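Local coordinates for protein halogenase (Chondromyces crocatus, PDB 3E1T) that binds FAD and, as a flavin-dependent halogenase of the chondrochloren pathway, probably installs the chlorine of that myxobacterial natural product, at residues A71-K76 / Y106-A111; F41-I46 / R112-L117. All coordinates share one frame; numbering follows the deposited sequence.

Contact 1 (A71-K76 / Y106-A111); sequences AGFPIK and YQVERA. With FAD (flavin-adenine dinucleotide), chain C.
Ile-75 and Tyr-106 face each other as an antiparallel, non-hydrogen-bonded pair, CA atoms 4.8 Å apart, where the start of strand 75-82 meets the short strand 105-106, and beyond it the amide of Gln-107 donates to Pro-74 O at 3.0 Å, with 160° at the hydrogen. The same carbonyl oxygen takes a CA-H...O contact from Tyr-106 and sits in plane at the edge of the tyrosine ring. Tyr-106 and Ile-75 lie side by side and point the same way; their touch is a loose one, CG1 of Ile-75 standing 4.1 Å from CE1 of the tyrosine.

The apolar centre is Phe-73. Its CG is anti to the carbonyl carbon (chi1 -64°), and the ring beyond is covered on both faces: CG1 of Val-108 lies over the middle of one face, 3.8 Å from the centroid in a CH-pi contact, while CB of Ala-71 covers the opposite face nearer the rim. CB of Phe-73 also packs on CB of Tyr-106 at 3.7 Å, the two rings being inclined at 58°. Gln-107, bent at chi2, crosses the extended aliphatic chain of Lys-76 at about a right angle, its NE2 3.8 Å from CG of the lysine. Where the chain runs on into helix 110-123, the CB of Arg-110 points away from segment 71-76, and its guanidinium meets FAD O1A at the edge, with a weak bond from NH1.

A single direct backbone bond thus joins the segments, and the rest is mostly apolar packing around a phenylalanine. The buried polar ends beside it are satisfied from outside: Lys-76 NZ by Ser-49 OG and Leu-50 O, Gln-107 by Ser-49 OG and Gly-208 O.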
loop_
_atom_site.group_PDB
_atom_site.type_symbol
_atom_site.label_atom_id
_atom_site.label_comp_id
_atom_site.label_asym_id
_atom_site.label_seq_id
_atom_site.Cartn_x
_atom_site.Cartn_y
_atom_site.Cartn_z
ATOM N N ALA A 71 21.713 -6.405 2.110
ATOM C CA ALA A 71 20.695 -7.410 1.835
ATOM C C ALA A 71 20.717 -7.942 0.406
ATOM O O ALA A 71 20.284 -9.066 0.159
ATOM C CB ALA A 71 19.325 -6.867 2.177
ATOM N N GLY A 72 21.204 -7.136 -0.531
ATOM C CA GLY A 72 21.253 -7.542 -1.933
ATOM C C GLY A 72 19.908 -7.396 -2.629
ATOM O O GLY A 72 19.560 -8.193 -3.512
ATOM N N PHE A 73 19.144 -6.385 -2.211
ATOM C CA PHE A 73 17.887 -6.034 -2.864
ATOM C C PHE A 73 18.240 -5.203 -4.088
ATOM O O PHE A 73 19.010 -4.248 -3.967
ATOM C CB PHE A 73 17.006 -5.161 -1.947
ATOM C CG PHE A 73 16.545 -5.831 -0.673
ATOM C CD1 PHE A 73 16.076 -7.141 -0.671
ATOM C CD2 PHE A 73 16.519 -5.110 0.518
ATOM C CE1 PHE A 73 15.626 -7.736 0.509
ATOM C CE2 PHE A 73 16.072 -5.692 1.705
ATOM C CZ PHE A 73 15.625 -7.005 1.705
ATOM N N PRO A 74 17.674 -5.539 -5.264
ATOM C CA PRO A 74 17.834 -4.678 -6.436
ATOM C C PRO A 74 17.501 -3.222 -6.145
ATOM O O PRO A 74 16.554 -2.939 -5.406
ATOM C CB PRO A 74 16.829 -5.257 -7.431
ATOM C CG PRO A 74 16.771 -6.692 -7.088
ATOM C CD PRO A 74 16.883 -6.741 -5.581
ATOM N N ILE A 75 18.277 -2.314 -6.730
ATOM C CA ILE A 75 18.146 -0.877 -6.485
ATOM C C ILE A 75 17.193 -0.265 -7.496
ATOM O O ILE A 75 17.433 -0.326 -8.703
ATOM C CB ILE A 75 19.521 -0.145 -6.554
ATOM C CG1 ILE A 75 20.446 -0.618 -5.426
ATOM C CG2 ILE A 75 19.358 1.388 -6.521
ATOM C CD1 ILE A 75 21.217 -1.895 -5.760
ATOM N N LYS A 76 16.115 0.329 -6.988
ATOM C CA LYS A 76 15.062 0.894 -7.827
ATOM C C LYS A 76 15.223 2.409 -7.952
ATOM O O LYS A 76 15.054 3.149 -6.979
ATOM C CB LYS A 76 13.696 0.521 -7.240
ATOM C CG LYS A 76 12.492 1.134 -7.927
ATOM C CD LYS A 76 11.276 1.021 -7.009
ATOM C CE LYS A 76 10.037 1.522 -7.705
ATOM N NZ LYS A 76 8.834 1.357 -6.844
ATOM N N TYR A 106 14.279 0.094 -3.031
ATOM C CA TYR A 106 14.610 -1.297 -3.292
ATOM C C TYR A 106 13.414 -2.089 -3.786
ATOM O O TYR A 106 12.264 -1.688 -3.573
ATOM C CB TYR A 106 15.174 -1.953 -2.034
ATOM C CG TYR A 106 16.476 -1.366 -1.509
ATOM C CD1 TYR A 106 17.683 -1.534 -2.205
ATOM C CD2 TYR A 106 16.508 -0.678 -0.294
ATOM C CE1 TYR A 106 18.890 -1.010 -1.706
ATOM C CE2 TYR A 106 17.699 -0.154 0.215
ATOM C CZ TYR A 106 18.885 -0.323 -0.497
ATOM O OH TYR A 106 20.059 0.196 0.012
ATOM N N GLN A 107 13.700 -3.205 -4.453
ATOM C CA GLN A 107 12.715 -4.221 -4.778
ATOM C C GLN A 107 12.968 -5.371 -3.815
ATOM O O GLN A 107 14.025 -6.009 -3.869
ATOM C CB GLN A 107 12.882 -4.728 -6.216
ATOM C CG GLN A 107 13.027 -3.662 -7.288
ATOM C CD GLN A 107 11.710 -3.006 -7.671
ATOM O OE1 GLN A 107 10.771 -2.955 -6.872
ATOM N NE2 GLN A 107 11.641 -2.481 -8.899
ATOM N N VAL A 108 12.014 -5.629 -2.924
ATOM C CA VAL A 108 12.284 -6.527 -1.807
ATOM C C VAL A 108 11.464 -7.796 -1.818
ATOM O O VAL A 108 10.280 -7.788 -2.163
ATOM C CB VAL A 108 12.113 -5.816 -0.439
ATOM C CG1 VAL A 108 12.898 -4.513 -0.409
ATOM C CG2 VAL A 108 10.627 -5.564 -0.104
ATOM N N GLU A 109 12.112 -8.892 -1.438
ATOM C CA GLU A 109 11.408 -10.097 -1.063
ATOM C C GLU A 109 10.792 -9.786 0.291
ATOM O O GLU A 109 11.496 -9.505 1.260
ATOM C CB GLU A 109 12.368 -11.278 -0.972
ATOM C CG GLU A 109 12.650 -11.924 -2.317
ATOM C CD GLU A 109 13.855 -12.836 -2.289
ATOM O OE1 GLU A 109 14.985 -12.326 -2.479
ATOM O OE2 GLU A 109 13.660 -14.059 -2.089
ATOM N N ARG A 110 9.467 -9.787 0.344
ATOM C CA ARG A 110 8.767 -9.351 1.546
ATOM C C ARG A 110 9.039 -10.259 2.745
ATOM O O ARG A 110 9.166 -9.780 3.871
ATOM C CB ARG A 110 7.277 -9.257 1.278
ATOM C CG ARG A 110 6.600 -8.259 2.133
ATOM C CD ARG A 110 7.037 -6.845 1.796
ATOM N NE ARG A 110 6.011 -5.875 2.168
ATOM C CZ ARG A 110 4.930 -6.126 2.906
ATOM N NH1 ARG A 110 4.694 -7.320 3.426
ATOM N NH2 ARG A 110 4.087 -5.145 3.156
ATOM N N ALA A 111 9.131 -11.563 2.485
ATOM C CA ALA A 111 9.527 -12.539 3.501
ATOM C C ALA A 111 10.763 -12.062 4.261
ATOM O O ALA A 111 10.725 -11.948 5.494
ATOM C CB ALA A 111 9.769 -13.915 2.862
HETATM P PA FAD C . 0.584 -6.840 6.131
HETATM O O1A FAD C . 1.860 -6.737 5.338
HETATM O O2A FAD C . -0.521 -7.578 5.460
HETATM O O5B FAD C . 0.942 -7.595 7.513
HETATM C C5B FAD C . -0.036 -7.800 8.520
HETATM C C4B FAD C . 0.424 -8.922 9.456
HETATM O O4B FAD C . -0.577 -9.233 10.404
HETATM C C3B FAD C . 0.702 -10.206 8.682
HETATM O O3B FAD C . 2.018 -10.614 8.980
HETATM C C2B FAD C . -0.294 -11.215 9.215
HETATM O O2B FAD C . 0.317 -12.465 9.366
HETATM C C1B FAD C . -0.674 -10.626 10.561
HETATM N N9A FAD C . -2.031 -10.950 11.036
HETATM C C8A FAD C . -3.197 -11.063 10.321
HETATM N N7A FAD C . -4.193 -11.349 11.191
HETATM C C5A FAD C . -3.687 -11.405 12.447
HETATM C C6A FAD C . -4.246 -11.668 13.707
HETATM N N6A FAD C . -5.519 -12.063 13.840
HETATM N N1A FAD C . -3.431 -11.645 14.814
HETATM C C2A FAD C . -2.086 -11.406 14.702
HETATM N N3A FAD C . -1.547 -11.162 13.457
HETATM C C4A FAD C . -2.329 -11.154 12.355
HETATM N N1 FAD C . 2.817 -2.241 -1.726
HETATM C C2 FAD C . 4.038 -1.711 -2.041
HETATM O O2 FAD C . 4.559 -0.942 -1.237
HETATM N N3 FAD C . 4.633 -2.040 -3.246
HETATM C C4 FAD C . 4.012 -2.913 -4.133
HETATM O O4 FAD C . 4.550 -3.224 -5.198
HETATM C C4X FAD C . 2.766 -3.438 -3.816
HETATM N N5 FAD C . 2.116 -4.309 -4.670
HETATM C C5X FAD C . 0.882 -4.824 -4.324
HETATM C C6 FAD C . 0.210 -5.699 -5.184
HETATM C C7 FAD C . -1.045 -6.214 -4.823
HETATM C C7M FAD C . -1.845 -6.968 -5.848
HETATM C C8 FAD C . -1.632 -5.854 -3.605
HETATM C C8M FAD C . -3.060 -6.219 -3.270
HETATM C C9 FAD C . -0.952 -4.993 -2.750
HETATM C C9A FAD C . 0.299 -4.472 -3.100
HETATM N N10 FAD C . 0.953 -3.623 -2.228
HETATM C C10 FAD C . 2.177 -3.098 -2.586
HETATM C "C1'" FAD C . 0.378 -3.327 -0.853
HETATM C "C2'" FAD C . 1.070 -4.076 0.292
HETATM O "O2'" FAD C . 0.826 -5.457 0.118
HETATM C "C3'" FAD C . 0.510 -3.638 1.655
HETATM O "O3'" FAD C . 0.176 -2.267 1.643
HETATM C "C4'" FAD C . 1.465 -3.822 2.834
HETATM O "O4'" FAD C . 1.783 -5.189 2.973
HETATM C "C5'" FAD C . 0.788 -3.326 4.113
HETATM O "O5'" FAD C . 1.503 -3.779 5.230
HETATM P P FAD C . 0.777 -4.022 6.642
HETATM O O1P FAD C . 1.822 -3.989 7.737
HETATM O O2P FAD C . -0.259 -2.972 6.890
HETATM O O3P FAD C . 0.007 -5.402 6.491
#

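Contact 2 (F41-I46 / R112-L117); sequences FPRHQI and RFDDML. With FAD (flavin-adenine dinucleotide), chain C.
The loop that follows strand 33-36 of the FAD-binding, Rossmann-type domain lies against helix 110-123 here, and Arg-43 on this loop bridges Asp-114 of the helix and the adenosine ribose of the cofactor. NH1 and NH2 of Arg-43 grip one oxygen, Asp-114 OD2, end-on, NH1 at 2.7 Å. Both bonds lie in the guanidinium plane and meet the oxygen on its anti side, from opposite faces of a carboxylate turned 79° to the guanidinium. Another edge of the same group serves the ribose hydroxyl: NE and NH2 both donate to FAD O3B, NH2 at 3.0 Å. NH2 is therefore shared between aspartate and cofactor. Since Arg-110 NH1 also pairs with Asp-114 OD2, two positive groups would be expected to stabilise the negative charge of this buried aspartate.

Phe-41 puts CZ over one face of the Arg-43 guanidinium, 3.6 Å above the plane and toward the rim, and rests its CE2 on CB of Asp-114 at 3.8 Å. The cis peptide bond between Phe-41 and Pro-42 turns the chain beside Asp-115, where CB of Pro-42 meets CB of Asp-115 at 4.0 Å. OD1 of that aspartate lies 3.4 Å from CB of Phe-41 and has its salt bridge with Arg-119, one turn on. Further along the loop, Gln-45 bends at chi2 (54°), and its NE2 makes a weak bond to the phosphate oxygen O2A. Ile-46 O accepts from the ribityl hydroxyl O2' of FAD at 2.9 Å, while CG1 of Ile-46 touches the flavin at C6.

Asp-114 and Leu-117 touch Pro-17 of helix 17-27; at the end of segment 41-46, Ile-46 touches Tyr-193 and Tyr-195 of strand 189-197.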
loop_
_atom_site.group_PDB
_atom_site.type_symbol
_atom_site.label_atom_id
_atom_site.label_comp_id
_atom_site.label_asym_id
_atom_site.label_seq_id
_atom_site.Cartn_x
_atom_site.Cartn_y
_atom_site.Cartn_z
ATOM N N PHE A 41 7.784 -16.119 11.185
ATOM C CA PHE A 41 8.622 -15.486 10.180
ATOM C C PHE A 41 9.826 -16.365 9.848
ATOM O O PHE A 41 10.261 -17.161 10.689
ATOM C CB PHE A 41 9.049 -14.089 10.638
ATOM C CG PHE A 41 8.012 -13.024 10.387
ATOM C CD1 PHE A 41 6.663 -13.349 10.266
ATOM C CD2 PHE A 41 8.380 -11.691 10.295
ATOM C CE1 PHE A 41 5.702 -12.357 10.042
ATOM C CE2 PHE A 41 7.428 -10.701 10.070
ATOM C CZ PHE A 41 6.090 -11.037 9.944
ATOM N N PRO A 42 10.354 -16.249 8.610
ATOM C CA PRO A 42 9.866 -15.391 7.523
ATOM C C PRO A 42 8.669 -16.000 6.789
ATOM O O PRO A 42 8.541 -17.229 6.728
ATOM C CB PRO A 42 11.076 -15.294 6.594
ATOM C CG PRO A 42 11.797 -16.582 6.780
ATOM C CD PRO A 42 11.561 -17.006 8.213
ATOM N N ARG A 43 7.800 -15.138 6.248
ATOM C CA ARG A 43 6.609 -15.591 5.507
ATOM C C ARG A 43 6.338 -14.733 4.265
ATOM O O ARG A 43 6.611 -13.530 4.264
ATOM C CB ARG A 43 5.377 -15.610 6.430
ATOM C CG ARG A 43 5.004 -14.257 7.071
ATOM C CD ARG A 43 3.894 -13.501 6.295
ATOM N NE ARG A 43 3.675 -12.153 6.834
ATOM C CZ ARG A 43 4.387 -11.086 6.484
ATOM N NH1 ARG A 43 5.374 -11.199 5.591
ATOM N NH2 ARG A 43 4.122 -9.902 7.031
ATOM N N HIS A 44 5.807 -15.355 3.217
ATOM C CA HIS A 44 5.500 -14.650 1.973
ATOM C C HIS A 44 4.367 -13.653 2.138
ATOM O O HIS A 44 3.348 -13.950 2.757
ATOM C CB HIS A 44 5.118 -15.617 0.851
ATOM C CG HIS A 44 4.669 -14.929 -0.404
ATOM N ND1 HIS A 44 3.345 -14.657 -0.674
ATOM C CD2 HIS A 44 5.373 -14.435 -1.451
ATOM C CE1 HIS A 44 3.249 -14.037 -1.836
ATOM N NE2 HIS A 44 4.468 -13.890 -2.328
ATOM N N GLN A 45 4.560 -12.479 1.556
ATOM C CA GLN A 45 3.506 -11.490 1.401
ATOM C C GLN A 45 3.779 -10.698 0.102
ATOM O O GLN A 45 4.937 -10.488 -0.275
ATOM C CB GLN A 45 3.442 -10.600 2.663
ATOM C CG GLN A 45 2.495 -9.387 2.660
ATOM C CD GLN A 45 1.035 -9.671 2.315
ATOM O OE1 GLN A 45 0.711 -10.538 1.514
ATOM N NE2 GLN A 45 0.149 -8.887 2.899
ATOM N N ILE A 46 2.714 -10.313 -0.600
ATOM C CA ILE A 46 2.827 -9.454 -1.789
ATOM C C ILE A 46 3.092 -8.011 -1.340
ATOM O O ILE A 46 2.747 -7.648 -0.231
ATOM C CB ILE A 46 1.550 -9.549 -2.690
ATOM C CG1 ILE A 46 1.784 -8.906 -4.071
ATOM C CG2 ILE A 46 0.329 -8.917 -1.999
ATOM C CD1 ILE A 46 2.895 -9.586 -4.902
ATOM N N ARG A 112 11.828 -11.749 3.512
ATOM C CA ARG A 112 13.109 -11.302 4.075
ATOM C C ARG A 112 13.028 -9.901 4.641
ATOM O O ARG A 112 13.682 -9.586 5.633
ATOM C CB ARG A 112 14.209 -11.267 3.011
ATOM C CG ARG A 112 14.343 -12.478 2.111
ATOM C CD ARG A 112 15.456 -12.205 1.093
ATOM N NE ARG A 112 16.667 -11.711 1.751
ATOM C CZ ARG A 112 17.565 -10.896 1.198
ATOM N NH1 ARG A 112 17.415 -10.450 -0.046
ATOM N NH2 ARG A 112 18.628 -10.523 1.900
ATOM N N PHE A 113 12.263 -9.046 3.971
ATOM C CA PHE A 113 12.159 -7.651 4.369
ATOM C C PHE A 113 11.374 -7.490 5.672
ATOM O O PHE A 113 11.816 -6.780 6.578
ATOM C CB PHE A 113 11.533 -6.826 3.241
ATOM C CG PHE A 113 11.413 -5.370 3.552
ATOM C CD1 PHE A 113 12.536 -4.557 3.570
ATOM C CD2 PHE A 113 10.167 -4.802 3.824
ATOM C CE1 PHE A 113 12.430 -3.201 3.861
ATOM C CE2 PHE A 113 10.047 -3.449 4.108
ATOM C CZ PHE A 113 11.189 -2.645 4.132
ATOM N N ASP A 114 10.215 -8.139 5.760
ATOM C CA ASP A 114 9.400 -8.093 6.977
ATOM C C ASP A 114 10.174 -8.719 8.142
ATOM O O ASP A 114 10.228 -8.145 9.221
ATOM C CB ASP A 114 8.066 -8.821 6.787
ATOM C CG ASP A 114 7.136 -8.118 5.794
ATOM O OD1 ASP A 114 7.523 -7.081 5.232
ATOM O OD2 ASP A 114 6.010 -8.615 5.574
ATOM N N ASP A 115 10.771 -9.892 7.900
ATOM C CA ASP A 115 11.593 -10.595 8.908
ATOM C C ASP A 115 12.702 -9.679 9.412
ATOM O O ASP A 115 12.862 -9.483 10.615
ATOM C CB ASP A 115 12.179 -11.889 8.335
ATOM C CG ASP A 115 12.852 -12.755 9.399
ATOM O OD1 ASP A 115 12.263 -12.953 10.490
ATOM O OD2 ASP A 115 13.968 -13.247 9.137
ATOM N N MET A 116 13.447 -9.097 8.478
ATOM C CA MET A 116 14.452 -8.097 8.801
ATOM C C MET A 116 13.882 -6.999 9.707
ATOM O O MET A 116 14.486 -6.651 10.724
ATOM C CB MET A 116 15.037 -7.520 7.505
ATOM C CG MET A 116 15.944 -6.326 7.681
ATOM S SD MET A 116 16.800 -5.837 6.162
ATOM C CE MET A 116 17.079 -4.127 6.594
ATOM N N LEU A 117 12.713 -6.477 9.349
ATOM C CA LEU A 117 12.034 -5.447 10.135
ATOM C C LEU A 117 11.591 -5.908 11.522
ATOM O O LEU A 117 11.646 -5.127 12.476
ATOM C CB LEU A 117 10.809 -4.893 9.377
ATOM C CG LEU A 117 10.983 -4.018 8.129
ATOM C CD1 LEU A 117 9.619 -3.737 7.485
ATOM C CD2 LEU A 117 11.699 -2.714 8.424
HETATM P PA FAD C . 0.584 -6.840 6.131
HETATM O O1A FAD C . 1.860 -6.737 5.338
HETATM O O2A FAD C . -0.521 -7.578 5.460
HETATM O O5B FAD C . 0.942 -7.595 7.513
HETATM C C5B FAD C . -0.036 -7.800 8.520
HETATM C C4B FAD C . 0.424 -8.922 9.456
HETATM O O4B FAD C . -0.577 -9.233 10.404
HETATM C C3B FAD C . 0.702 -10.206 8.682
HETATM O O3B FAD C . 2.018 -10.614 8.980
HETATM C C2B FAD C . -0.294 -11.215 9.215
HETATM O O2B FAD C . 0.317 -12.465 9.366
HETATM C C1B FAD C . -0.674 -10.626 10.561
HETATM N N9A FAD C . -2.031 -10.950 11.036
HETATM C C8A FAD C . -3.197 -11.063 10.321
HETATM N N7A FAD C . -4.193 -11.349 11.191
HETATM C C5A FAD C . -3.687 -11.405 12.447
HETATM C C6A FAD C . -4.246 -11.668 13.707
HETATM N N6A FAD C . -5.519 -12.063 13.840
HETATM N N1A FAD C . -3.431 -11.645 14.814
HETATM C C2A FAD C . -2.086 -11.406 14.702
HETATM N N3A FAD C . -1.547 -11.162 13.457
HETATM C C4A FAD C . -2.329 -11.154 12.355
HETATM N N1 FAD C . 2.817 -2.241 -1.726
HETATM C C2 FAD C . 4.038 -1.711 -2.041
HETATM O O2 FAD C . 4.559 -0.942 -1.237
HETATM N N3 FAD C . 4.633 -2.040 -3.246
HETATM C C4 FAD C . 4.012 -2.913 -4.133
HETATM O O4 FAD C . 4.550 -3.224 -5.198
HETATM C C4X FAD C . 2.766 -3.438 -3.816
HETATM N N5 FAD C . 2.116 -4.309 -4.670
HETATM C C5X FAD C . 0.882 -4.824 -4.324
HETATM C C6 FAD C . 0.210 -5.699 -5.184
HETATM C C7 FAD C . -1.045 -6.214 -4.823
HETATM C C7M FAD C . -1.845 -6.968 -5.848
HETATM C C8 FAD C . -1.632 -5.854 -3.605
HETATM C C8M FAD C . -3.060 -6.219 -3.270
HETATM C C9 FAD C . -0.952 -4.993 -2.750
HETATM C C9A FAD C . 0.299 -4.472 -3.100
HETATM N N10 FAD C . 0.953 -3.623 -2.228
HETATM C C10 FAD C . 2.177 -3.098 -2.586
HETATM C "C1'" FAD C . 0.378 -3.327 -0.853
HETATM C "C2'" FAD C . 1.070 -4.076 0.292
HETATM O "O2'" FAD C . 0.826 -5.457 0.118
HETATM C "C3'" FAD C . 0.510 -3.638 1.655
HETATM O "O3'" FAD C . 0.176 -2.267 1.643
HETATM C "C4'" FAD C . 1.465 -3.822 2.834
HETATM O "O4'" FAD C . 1.783 -5.189 2.973
HETATM C "C5'" FAD C . 0.788 -3.326 4.113
HETATM O "O5'" FAD C . 1.503 -3.779 5.230
HETATM P P FAD C . 0.777 -4.022 6.642
HETATM O O1P FAD C . 1.822 -3.989 7.737
HETATM O O2P FAD C . -0.259 -2.972 6.890
HETATM O O3P FAD C . 0.007 -5.402 6.491
#

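How the contacts relate
From the N terminus, the chain leaves strand 33-36 and enters loop 41-46, the first half of contact 2; helices 52-61 and 65-69 then lead to segment 71-76, which opens contact 1. Strands 75-82 and 90-93 follow before the chain returns through 106-111, closing the inner loop of contact 1, and continues directly into helix 110-123, whose residues 112-117 close the larger loop of contact 2. Contact 1 is thus nested inside contact 2, their centres about 11 Å apart. Arg-112 joins them through a probable hydrogen bond from NH2 to Ala-71 O. Contact 1 joins the start of strand 75-82 to the lead-in of helix 110-123, contact 2 joins that helix to the loop after strand 33-36, and both contacts touch FAD.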